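Local atomic coordinates of CofB (Escherichia coli, PDB entry 5AX6), a protein that serves as the homotrimeric minor pilin subunit of the type IVb pilus CFA/III of enterotoxigenic E. coli, probably helping the pilus assemble. Residues Gln8-Ala13 / Ser117-Lys122; Ala13-Ile18 / Ser164-Ala169; Ile145-Lys150 / Val183-Ser188; Ile75-Gly80 / Ile85-Lys90. All blocks are in the same frame, centred on the assembly; numbering follows the deposited sequence.

Overall arrangement
All four contacts lie in the pilin domain, and each is made chiefly by buried residues. Contacts 1 and 2 share helix 4-25: contact 1 sets it against the entry to strand 121-130, contact 2 against helix 161-171, and their centres are about 9 Å apart. Contact 3 lies within the same antiparallel sheet, spanning strand 220-227 between two of its neighbours, while contact 4 rests a loop on the short edge strand 75-76. None has a hydrogen bond across it. Contacts 2 and 4 are mainly hydrocarbon, aliphatic and partly aromatic respectively; contact 1 sets a valine against backbone and serine, and contact 3 adds a charged arginine.

Contact 1 of 4, residues Gln8-Ala13 / Ser117-Lys122; sequences QIVSNA and SNSDLK
Val10 meets Ser119 through both of its methyl groups. CG2 lies 3.9 Å from Ser119 CB, and CG1 comes almost as near to that carbon while also standing 3.9 Å from Leu121 O. The valine is turned with CG1 opposite its backbone N (chi1 171°), which spreads the two methyls over the bend of 117-122 just as it enters strand 121-130. Leu121 also points toward the helix and is partly buried by it.

The next shell fixes the shape of that bend. Ser119 OG hydrogen-bonds Leu121 O at 2.8 Å, approaching from above the carbonyl plane, so the serine grips the same oxygen that Val10 CG1 touches. With an alanine here, Leu121 O would probably lose this partner and the bend beneath Val10 would be less firmly set. A second internal bond, Lys122 NZ to Ser117 O at 2.9 Å, ties the strand start back to the beginning of the turn.

On the helix, Gln8 NE2 reaches Asn12 OD1 at 3.2 Å, one turn along and away from Ser119. Ser11 OG bonds Ser165 OG of helix 161-171, while Leu121 leans on Tyr162 of that helix and Ile115 packs against Val10. This is the type IV pilin arrangement, in which the N-terminal helix packs over one face of an antiparallel sheet.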
# COMPACT_ATOMS: atom_id res chain seq x y z
N GLN A 8 -39.72 -0.73 -7.90
CA GLN A 8 -38.30 -0.78 -7.62
C GLN A 8 -38.03 -0.51 -6.14
O GLN A 8 -37.11 -1.08 -5.55
CB GLN A 8 -37.52 0.21 -8.48
CG GLN A 8 -36.02 -0.04 -8.44
CD GLN A 8 -35.65 -1.43 -8.96
OE1 GLN A 8 -35.92 -1.75 -10.12
NE2 GLN A 8 -35.05 -2.25 -8.11
N ILE A 9 -38.82 0.37 -5.55
CA ILE A 9 -38.60 0.72 -4.15
C ILE A 9 -38.97 -0.46 -3.25
O ILE A 9 -38.25 -0.76 -2.30
CB ILE A 9 -39.40 1.97 -3.75
CG1 ILE A 9 -38.76 3.21 -4.38
CG2 ILE A 9 -39.45 2.12 -2.24
CD1 ILE A 9 -39.58 4.48 -4.24
N VAL A 10 -40.09 -1.11 -3.55
CA VAL A 10 -40.48 -2.33 -2.85
C VAL A 10 -39.39 -3.40 -3.01
O VAL A 10 -38.97 -4.02 -2.03
CB VAL A 10 -41.81 -2.88 -3.38
CG1 VAL A 10 -42.09 -4.27 -2.81
CG2 VAL A 10 -42.95 -1.92 -3.06
N SER A 11 -38.94 -3.60 -4.24
CA SER A 11 -37.92 -4.61 -4.53
C SER A 11 -36.60 -4.32 -3.81
O SER A 11 -35.96 -5.25 -3.32
CB SER A 11 -37.68 -4.71 -6.04
OG SER A 11 -38.85 -5.20 -6.68
N ASN A 12 -36.20 -3.06 -3.75
CA ASN A 12 -34.99 -2.72 -3.01
C ASN A 12 -35.10 -3.08 -1.53
O ASN A 12 -34.13 -3.55 -0.92
CB ASN A 12 -34.65 -1.23 -3.14
CG ASN A 12 -34.12 -0.87 -4.51
OD1 ASN A 12 -33.70 -1.73 -5.28
ND2 ASN A 12 -34.15 0.42 -4.82
N ALA A 13 -36.27 -2.85 -0.95
CA ALA A 13 -36.48 -3.15 0.46
C ALA A 13 -36.53 -4.67 0.69
O ALA A 13 -35.97 -5.19 1.66
CB ALA A 13 -37.75 -2.50 0.96
N SER A 117 -44.97 -2.62 4.81
CA SER A 117 -46.09 -2.83 5.73
C SER A 117 -47.37 -3.15 4.97
O SER A 117 -48.19 -3.95 5.43
CB SER A 117 -46.29 -1.61 6.64
OG SER A 117 -46.67 -0.48 5.88
N ASN A 118 -47.56 -2.54 3.81
CA ASN A 118 -48.74 -2.88 3.00
C ASN A 118 -48.48 -2.89 1.49
O ASN A 118 -49.35 -2.54 0.71
CB ASN A 118 -49.89 -1.92 3.31
CG ASN A 118 -49.45 -0.46 3.34
OD1 ASN A 118 -48.41 -0.10 2.80
ND2 ASN A 118 -50.25 0.38 4.00
N SER A 119 -47.28 -3.30 1.09
CA SER A 119 -46.94 -3.41 -0.32
C SER A 119 -47.62 -4.62 -0.93
O SER A 119 -48.03 -5.55 -0.23
CB SER A 119 -45.43 -3.49 -0.52
OG SER A 119 -44.88 -4.49 0.31
N ASP A 120 -47.74 -4.62 -2.26
CA ASP A 120 -48.38 -5.71 -2.97
C ASP A 120 -47.60 -7.02 -2.85
O ASP A 120 -48.14 -8.11 -3.01
CB ASP A 120 -48.56 -5.34 -4.45
CG ASP A 120 -49.66 -4.32 -4.67
OD1 ASP A 120 -50.50 -4.14 -3.76
OD2 ASP A 120 -49.70 -3.71 -5.76
N LEU A 121 -46.31 -6.89 -2.55
CA LEU A 121 -45.42 -8.04 -2.44
C LEU A 121 -44.71 -7.99 -1.10
O LEU A 121 -44.09 -6.98 -0.76
CB LEU A 121 -44.42 -8.04 -3.60
CG LEU A 121 -43.69 -9.34 -3.97
CD1 LEU A 121 -44.66 -10.45 -4.35
CD2 LEU A 121 -42.71 -9.08 -5.10
N LYS A 122 -44.80 -9.08 -0.34
CA LYS A 122 -44.23 -9.17 1.01
C LYS A 122 -43.61 -10.53 1.25
O LYS A 122 -44.05 -11.52 0.69
CB LYS A 122 -45.31 -8.95 2.07
CG LYS A 122 -46.02 -7.61 2.01
CD LYS A 122 -47.13 -7.56 3.04
CE LYS A 122 -47.73 -6.16 3.11
NZ LYS A 122 -49.08 -6.18 3.76

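Contact 2 of 4, residues Ala13-Ile18 / Ser164-Ala169; sequences ALISEI and SSLEKA
Ile15 pushes into the surface of helix 161-171 beside Ala169, where the small side chain lets the two backbones come close: their CA atoms are 6.3 Å apart. The main bump is Ile15 CG1, which presses on Ala169 CB at 3.4 Å, tighter than ordinary van der Waals contact. Its CG2 branch diverges to the carbonyl end of Ala169 and lies 3.7 Å from Ala169 O. From CG1 the chain runs on to CD1, past Leu166 O to the CD2 methyl of Leu166. The second torsion of Ile15 lies about midway between staggered and eclipsed (chi2 -32°), which together with the short CG1 contact suggests a tight fit at Ala169.

Leu166 starts out along the flank of its helix, but its end swings inward, and CD2 settles between two methyls: Ile15 CD1 and Leu14 CD1, each 4.2 Å away. An alanine in place of Ile15 would probably leave a gap between Ala169 and Leu166 and deprive Leu166 CD2 of one of its two neighbours.

The short helical segments cross at -51°, their axes 9.4 Å apart at the nearest point. His173 and Phe177 also touch Ile15, and Leu14 continues onto Leu121 and Ile123 of the sheet. Polar ties between the helices lie one or two turns earlier, from Gln8 and Ser11 to Ser165. Within 13-18 and 164-169, apolar side chains meet one another and backbone carbonyls; without hydrogen bond or charge, shape and burial carry this part.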
# COMPACT_ATOMS: atom_id res chain seq x y z
N ALA A 13 -36.27 -2.85 -0.95
CA ALA A 13 -36.48 -3.15 0.46
C ALA A 13 -36.53 -4.67 0.69
O ALA A 13 -35.97 -5.19 1.66
CB ALA A 13 -37.75 -2.50 0.96
N LEU A 14 -37.22 -5.38 -0.20
CA LEU A 14 -37.27 -6.83 -0.14
C LEU A 14 -35.86 -7.45 -0.22
O LEU A 14 -35.51 -8.32 0.58
CB LEU A 14 -38.15 -7.38 -1.26
CG LEU A 14 -39.65 -7.21 -1.03
CD1 LEU A 14 -40.44 -7.49 -2.32
CD2 LEU A 14 -40.15 -8.11 0.11
N ILE A 15 -35.07 -6.99 -1.18
CA ILE A 15 -33.71 -7.49 -1.33
C ILE A 15 -32.84 -7.16 -0.11
O ILE A 15 -31.97 -7.95 0.28
CB ILE A 15 -33.04 -6.92 -2.59
CG1 ILE A 15 -33.61 -7.59 -3.83
CG2 ILE A 15 -31.52 -7.08 -2.52
CD1 ILE A 15 -34.04 -9.02 -3.63
N SER A 16 -33.05 -6.00 0.50
CA SER A 16 -32.27 -5.65 1.68
C SER A 16 -32.56 -6.62 2.82
O SER A 16 -31.63 -7.04 3.53
CB SER A 16 -32.56 -4.23 2.14
OG SER A 16 -31.70 -3.90 3.22
N GLU A 17 -33.83 -6.96 3.01
CA GLU A 17 -34.24 -7.92 4.02
C GLU A 17 -33.60 -9.27 3.73
O GLU A 17 -32.99 -9.90 4.60
CB GLU A 17 -35.77 -8.06 4.06
CG GLU A 17 -36.54 -6.81 4.48
CD GLU A 17 -36.58 -6.62 5.99
OE1 GLU A 17 -37.50 -7.16 6.65
OE2 GLU A 17 -35.69 -5.91 6.53
N ILE A 18 -33.76 -9.72 2.49
CA ILE A 18 -33.22 -11.00 2.05
C ILE A 18 -31.71 -11.08 2.25
O ILE A 18 -31.21 -12.03 2.85
CB ILE A 18 -33.59 -11.25 0.57
CG1 ILE A 18 -35.08 -11.62 0.47
CG2 ILE A 18 -32.71 -12.31 -0.06
CD1 ILE A 18 -35.63 -11.52 -0.95
N SER A 164 -38.18 -8.62 -12.67
CA SER A 164 -37.18 -7.76 -13.28
C SER A 164 -36.63 -6.75 -12.26
O SER A 164 -35.42 -6.52 -12.20
CB SER A 164 -37.75 -7.03 -14.50
OG SER A 164 -36.72 -6.36 -15.21
N SER A 165 -37.51 -6.16 -11.46
CA SER A 165 -37.03 -5.20 -10.47
C SER A 165 -36.34 -5.92 -9.30
O SER A 165 -35.40 -5.38 -8.72
CB SER A 165 -38.18 -4.31 -9.97
OG SER A 165 -39.15 -5.04 -9.24
N LEU A 166 -36.79 -7.13 -8.96
CA LEU A 166 -36.09 -7.92 -7.94
C LEU A 166 -34.68 -8.28 -8.40
O LEU A 166 -33.73 -8.20 -7.62
CB LEU A 166 -36.88 -9.19 -7.61
CG LEU A 166 -38.15 -8.97 -6.79
CD1 LEU A 166 -39.05 -10.20 -6.84
CD2 LEU A 166 -37.82 -8.58 -5.35
N GLU A 167 -34.54 -8.66 -9.66
CA GLU A 167 -33.24 -9.05 -10.18
C GLU A 167 -32.31 -7.84 -10.24
O GLU A 167 -31.11 -7.95 -9.96
CB GLU A 167 -33.38 -9.69 -11.56
CG GLU A 167 -33.80 -11.16 -11.50
CD GLU A 167 -34.22 -11.71 -12.85
OE1 GLU A 167 -34.43 -10.91 -13.79
OE2 GLU A 167 -34.35 -12.95 -12.97
N LYS A 168 -32.86 -6.69 -10.59
CA LYS A 168 -32.12 -5.44 -10.59
C LYS A 168 -31.63 -5.10 -9.18
O LYS A 168 -30.47 -4.75 -8.98
CB LYS A 168 -32.98 -4.32 -11.16
CG LYS A 168 -32.39 -2.93 -11.02
CD LYS A 168 -33.15 -1.92 -11.87
CE LYS A 168 -32.78 -0.49 -11.51
NZ LYS A 168 -33.57 0.50 -12.30
N ALA A 169 -32.52 -5.22 -8.20
CA ALA A 169 -32.14 -4.93 -6.82
C ALA A 169 -31.08 -5.93 -6.33
O ALA A 169 -30.15 -5.56 -5.60
CB ALA A 169 -33.36 -4.95 -5.93

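Contact 3 of 4, residues Ile145-Lys150 / Val183-Ser188; sequences ILTFDK and VERNSS
Val183 turns CG2 between its backbone N and carbonyl carbon, a setting that brings this methyl to 4.2 Å from Ile145 CG2, with the two side chains crossing at about a right angle. Two residues on, Arg185 leaves its backbone with CG in the same kind of position (chi1 59°) and then runs out extended, so that its guanidinium group reaches Thr147.

Arg185 NH2 and Thr147 OG1 stand 3.6 Å apart in an oblique approach, a polar neighbourhood and not a hydrogen bond. The charge finds its main partner in Asp124 of strand 121-130, which forms a salt bridge with Arg185 NH1, and the carboxylate probably helps hold the guanidinium over the strands, reaching toward strand 121-130. Ser188 O, on the turn that follows Arg185, lies 3.0 Å above one face of the guanidinium plane, offset toward its rim, without a hydrogen bond. Gly189 O offers NH1 a weak one.

Strands 139-148 and 179-185 are not direct neighbours: strand 220-227 runs between them, antiparallel to both, and the side chains meet across its width. Trp193 touches Ile145, Val183 and Arg185, so the aliphatic pair and the arginine share one neighbour. The intervening Leu146 points the other way, where it packs against Leu14 of helix 4-25 and Leu166 of helix 161-171.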
# COMPACT_ATOMS: atom_id res chain seq x y z
N ILE A 145 -40.55 -17.05 0.51
CA ILE A 145 -41.84 -17.11 -0.17
C ILE A 145 -42.45 -15.72 -0.09
O ILE A 145 -42.69 -15.20 1.00
CB ILE A 145 -42.80 -18.16 0.45
CG1 ILE A 145 -42.32 -19.58 0.12
CG2 ILE A 145 -44.22 -17.97 -0.06
CD1 ILE A 145 -41.06 -19.98 0.85
N LEU A 146 -42.65 -15.12 -1.26
CA LEU A 146 -43.22 -13.78 -1.35
C LEU A 146 -44.67 -13.86 -1.76
O LEU A 146 -44.98 -14.46 -2.79
CB LEU A 146 -42.44 -12.92 -2.35
CG LEU A 146 -41.16 -12.25 -1.85
CD1 LEU A 146 -40.32 -13.24 -1.08
CD2 LEU A 146 -40.38 -11.68 -3.04
N THR A 147 -45.56 -13.28 -0.96
CA THR A 147 -46.98 -13.32 -1.28
C THR A 147 -47.39 -12.10 -2.10
O THR A 147 -46.96 -10.97 -1.84
CB THR A 147 -47.83 -13.41 -0.00
OG1 THR A 147 -49.21 -13.48 -0.35
CG2 THR A 147 -47.59 -12.19 0.90
N PHE A 148 -48.19 -12.36 -3.14
CA PHE A 148 -48.80 -11.33 -3.97
C PHE A 148 -50.15 -10.94 -3.40
O PHE A 148 -51.02 -11.79 -3.23
CB PHE A 148 -49.03 -11.85 -5.40
CG PHE A 148 -47.87 -11.66 -6.33
CD1 PHE A 148 -47.45 -10.40 -6.70
CD2 PHE A 148 -47.24 -12.77 -6.90
CE1 PHE A 148 -46.39 -10.24 -7.59
CE2 PHE A 148 -46.19 -12.61 -7.79
CZ PHE A 148 -45.77 -11.35 -8.13
N ASP A 149 -50.34 -9.66 -3.11
CA ASP A 149 -51.67 -9.19 -2.76
C ASP A 149 -52.34 -8.63 -4.01
O ASP A 149 -52.18 -7.45 -4.35
CB ASP A 149 -51.61 -8.13 -1.65
CG ASP A 149 -52.99 -7.73 -1.16
OD1 ASP A 149 -53.44 -8.28 -0.13
OD2 ASP A 149 -53.63 -6.87 -1.81
N LYS A 150 -53.09 -9.48 -4.71
CA LYS A 150 -53.69 -9.12 -5.99
C LYS A 150 -54.66 -7.94 -5.85
O LYS A 150 -54.52 -6.92 -6.51
CB LYS A 150 -54.41 -10.32 -6.60
CG LYS A 150 -55.87 -10.48 -6.17
CD LYS A 150 -56.00 -10.58 -4.65
CE LYS A 150 -56.87 -9.46 -4.09
NZ LYS A 150 -58.25 -9.49 -4.63
N VAL A 183 -45.36 -20.26 -6.71
CA VAL A 183 -46.03 -21.06 -5.70
C VAL A 183 -47.48 -20.61 -5.55
O VAL A 183 -47.85 -19.53 -6.00
CB VAL A 183 -45.29 -20.99 -4.34
CG1 VAL A 183 -43.90 -21.62 -4.48
CG2 VAL A 183 -45.18 -19.54 -3.83
N GLU A 184 -48.29 -21.47 -4.94
CA GLU A 184 -49.71 -21.19 -4.82
C GLU A 184 -50.25 -21.75 -3.52
O GLU A 184 -49.69 -22.68 -2.93
CB GLU A 184 -50.48 -21.78 -6.01
CG GLU A 184 -50.38 -23.30 -6.09
CD GLU A 184 -51.08 -23.90 -7.30
OE1 GLU A 184 -50.60 -23.71 -8.44
OE2 GLU A 184 -52.12 -24.56 -7.11
N ARG A 185 -51.35 -21.17 -3.07
CA ARG A 185 -52.09 -21.76 -1.97
C ARG A 185 -53.57 -21.53 -2.21
O ARG A 185 -53.96 -20.61 -2.95
CB ARG A 185 -51.66 -21.18 -0.63
CG ARG A 185 -51.82 -19.69 -0.51
CD ARG A 185 -51.21 -19.19 0.78
NE ARG A 185 -51.29 -17.74 0.91
CZ ARG A 185 -50.80 -17.05 1.93
NH1 ARG A 185 -50.17 -17.68 2.92
NH2 ARG A 185 -50.92 -15.73 1.95
N ASN A 186 -54.40 -22.37 -1.60
CA ASN A 186 -55.83 -22.32 -1.82
C ASN A 186 -56.47 -21.24 -0.97
O ASN A 186 -57.52 -20.71 -1.32
CB ASN A 186 -56.46 -23.69 -1.53
CG ASN A 186 -55.97 -24.77 -2.49
OD1 ASN A 186 -55.67 -24.48 -3.65
ND2 ASN A 186 -55.88 -26.01 -2.01
N SER A 187 -55.83 -20.92 0.14
CA SER A 187 -56.34 -19.92 1.07
C SER A 187 -55.23 -18.94 1.47
O SER A 187 -54.48 -18.46 0.62
CB SER A 187 -56.93 -20.60 2.30
OG SER A 187 -57.62 -19.67 3.12
N SER A 188 -55.12 -18.66 2.76
CA SER A 188 -54.23 -17.59 3.22
C SER A 188 -53.21 -18.03 4.29
O SER A 188 -52.59 -17.18 4.94
CB SER A 188 -55.07 -16.43 3.75
OG SER A 188 -54.28 -15.26 3.90

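Contact 4 of 4, residues Ile75-Gly80 / Ile85-Lys90; sequences INWGAG and IFFTRK
Ile75 opens the contact by extending its CD1 methyl to the Phe87 ring, 4.4 Å from CZ, in an oblique approach. Its backbone pairs with Ile126, joining 75-76 to strand 121-130 as the outermost strand of the sheet within this chain. Asn76 turns to the opposite side from Phe87; its OD1 folds back to the amide N of Trp77 in a weak bond of 3.0 Å.

Trp77 brings the indole in. Its CG is anti to the backbone N (chi1 -168°), which carries the six-membered end of the ring system toward the 85-90 loop. There CZ3 lies 3.9 Å from Phe87 CD2. The phenylalanine atom sits at the indole's edge, near its plane, and the two side chains cross aslant. At Gly78 the chain turns away with backbone angles (phi 91°, psi -158°) at which a side chain would run into the preceding carbonyl oxygen.

Phe87 thus touches both Ile75 and Trp77. Phe128 of strand 121-130 packs on Ile75 and Phe87, and Ile21 of helix 4-25 on Trp77 and Phe87, so the loop joins the border of helix and sheet. Nearby, Arg89 forms salt bridges with Glu102 and Asp106 farther along the same loop. Between the two segments themselves only hydrocarbon surfaces meet; with no polar bond across it, the pairing probably depends on burial of the rings and the isoleucine.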
# COMPACT_ATOMS: atom_id res chain seq x y z
N ILE A 75 -40.27 -21.02 8.72
CA ILE A 75 -40.32 -19.89 9.64
C ILE A 75 -41.36 -18.89 9.15
O ILE A 75 -41.23 -18.33 8.06
CB ILE A 75 -38.94 -19.22 9.76
CG1 ILE A 75 -37.96 -20.19 10.42
CG2 ILE A 75 -39.02 -17.92 10.57
CD1 ILE A 75 -36.52 -19.66 10.46
N ASN A 76 -42.41 -18.68 9.93
CA ASN A 76 -43.43 -17.73 9.52
C ASN A 76 -42.87 -16.33 9.65
O ASN A 76 -42.11 -16.05 10.57
CB ASN A 76 -44.70 -17.91 10.36
CG ASN A 76 -45.93 -17.37 9.67
OD1 ASN A 76 -45.85 -16.77 8.60
ND2 ASN A 76 -47.09 -17.58 10.29
N TRP A 77 -43.20 -15.44 8.71
CA TRP A 77 -42.61 -14.11 8.70
C TRP A 77 -43.68 -13.03 8.53
O TRP A 77 -44.76 -13.30 8.01
CB TRP A 77 -41.58 -14.00 7.56
CG TRP A 77 -40.69 -12.76 7.61
CD1 TRP A 77 -40.83 -11.63 6.87
CD2 TRP A 77 -39.51 -12.58 8.40
NE1 TRP A 77 -39.83 -10.74 7.17
CE2 TRP A 77 -39.00 -11.30 8.11
CE3 TRP A 77 -38.85 -13.37 9.36
CZ2 TRP A 77 -37.85 -10.79 8.72
CZ3 TRP A 77 -37.71 -12.86 9.96
CH2 TRP A 77 -37.22 -11.59 9.64
N GLY A 78 -43.37 -11.81 8.98
CA GLY A 78 -44.23 -10.66 8.75
C GLY A 78 -45.26 -10.40 9.84
O GLY A 78 -45.10 -10.84 10.98
N ALA A 79 -46.33 -9.69 9.47
CA ALA A 79 -47.39 -9.30 10.40
C ALA A 79 -47.98 -10.50 11.14
O ALA A 79 -48.24 -11.54 10.54
CB ALA A 79 -48.48 -8.54 9.67
N GLY A 80 -48.17 -10.34 12.45
CA GLY A 80 -48.77 -11.38 13.26
C GLY A 80 -47.78 -12.35 13.85
O GLY A 80 -48.14 -13.18 14.69
N ILE A 85 -37.93 -10.41 16.03
CA ILE A 85 -37.13 -10.11 17.21
C ILE A 85 -35.91 -11.03 17.35
O ILE A 85 -34.90 -10.62 17.91
CB ILE A 85 -37.97 -10.19 18.51
CG1 ILE A 85 -38.26 -11.64 18.89
CG2 ILE A 85 -39.27 -9.38 18.36
CD1 ILE A 85 -38.85 -11.79 20.28
N PHE A 86 -35.99 -12.23 16.81
CA PHE A 86 -34.85 -13.16 16.93
C PHE A 86 -33.73 -12.89 15.93
O PHE A 86 -32.63 -13.43 16.07
CB PHE A 86 -35.37 -14.60 16.80
CG PHE A 86 -36.41 -14.92 17.82
CD1 PHE A 86 -36.04 -15.25 19.12
CD2 PHE A 86 -37.77 -14.84 17.52
CE1 PHE A 86 -37.00 -15.53 20.08
CE2 PHE A 86 -38.73 -15.12 18.49
CZ PHE A 86 -38.34 -15.45 19.77
N PHE A 87 -34.00 -12.06 14.93
CA PHE A 87 -33.00 -11.72 13.92
C PHE A 87 -32.61 -10.25 13.99
O PHE A 87 -31.97 -9.73 13.08
CB PHE A 87 -33.52 -12.06 12.54
CG PHE A 87 -33.77 -13.52 12.36
CD1 PHE A 87 -32.72 -14.37 12.03
CD2 PHE A 87 -35.03 -14.06 12.58
CE1 PHE A 87 -32.93 -15.73 11.89
CE2 PHE A 87 -35.26 -15.42 12.45
CZ PHE A 87 -34.20 -16.26 12.10
N THR A 88 -33.00 -9.59 15.07
CA THR A 88 -32.61 -8.20 15.28
C THR A 88 -32.04 -8.02 16.69
O THR A 88 -32.22 -8.87 17.54
CB THR A 88 -33.80 -7.23 15.06
OG1 THR A 88 -34.93 -7.66 15.83
CG2 THR A 88 -34.18 -7.21 13.58
N ARG A 89 -31.33 -6.92 16.92
CA ARG A 89 -30.67 -6.74 18.21
C ARG A 89 -31.63 -6.74 19.38
O ARG A 89 -32.73 -6.19 19.31
CB ARG A 89 -29.88 -5.43 18.22
CG ARG A 89 -28.71 -5.38 17.25
CD ARG A 89 -27.97 -4.04 17.36
NE ARG A 89 -28.85 -2.90 17.08
CZ ARG A 89 -29.32 -2.05 18.00
NH1 ARG A 89 -29.00 -2.21 19.28
NH2 ARG A 89 -30.12 -1.05 17.64
N LYS A 90 -31.21 -7.35 20.48
CA LYS A 90 -31.96 -7.30 21.73
C LYS A 90 -32.28 -5.85 22.12
O LYS A 90 -33.38 -5.55 22.56
CB LYS A 90 -31.18 -7.99 22.84
CG LYS A 90 -31.82 -7.90 24.23
CD LYS A 90 -30.98 -8.66 25.25
CE LYS A 90 -31.67 -8.73 26.62
NZ LYS A 90 -32.88 -9.61 26.60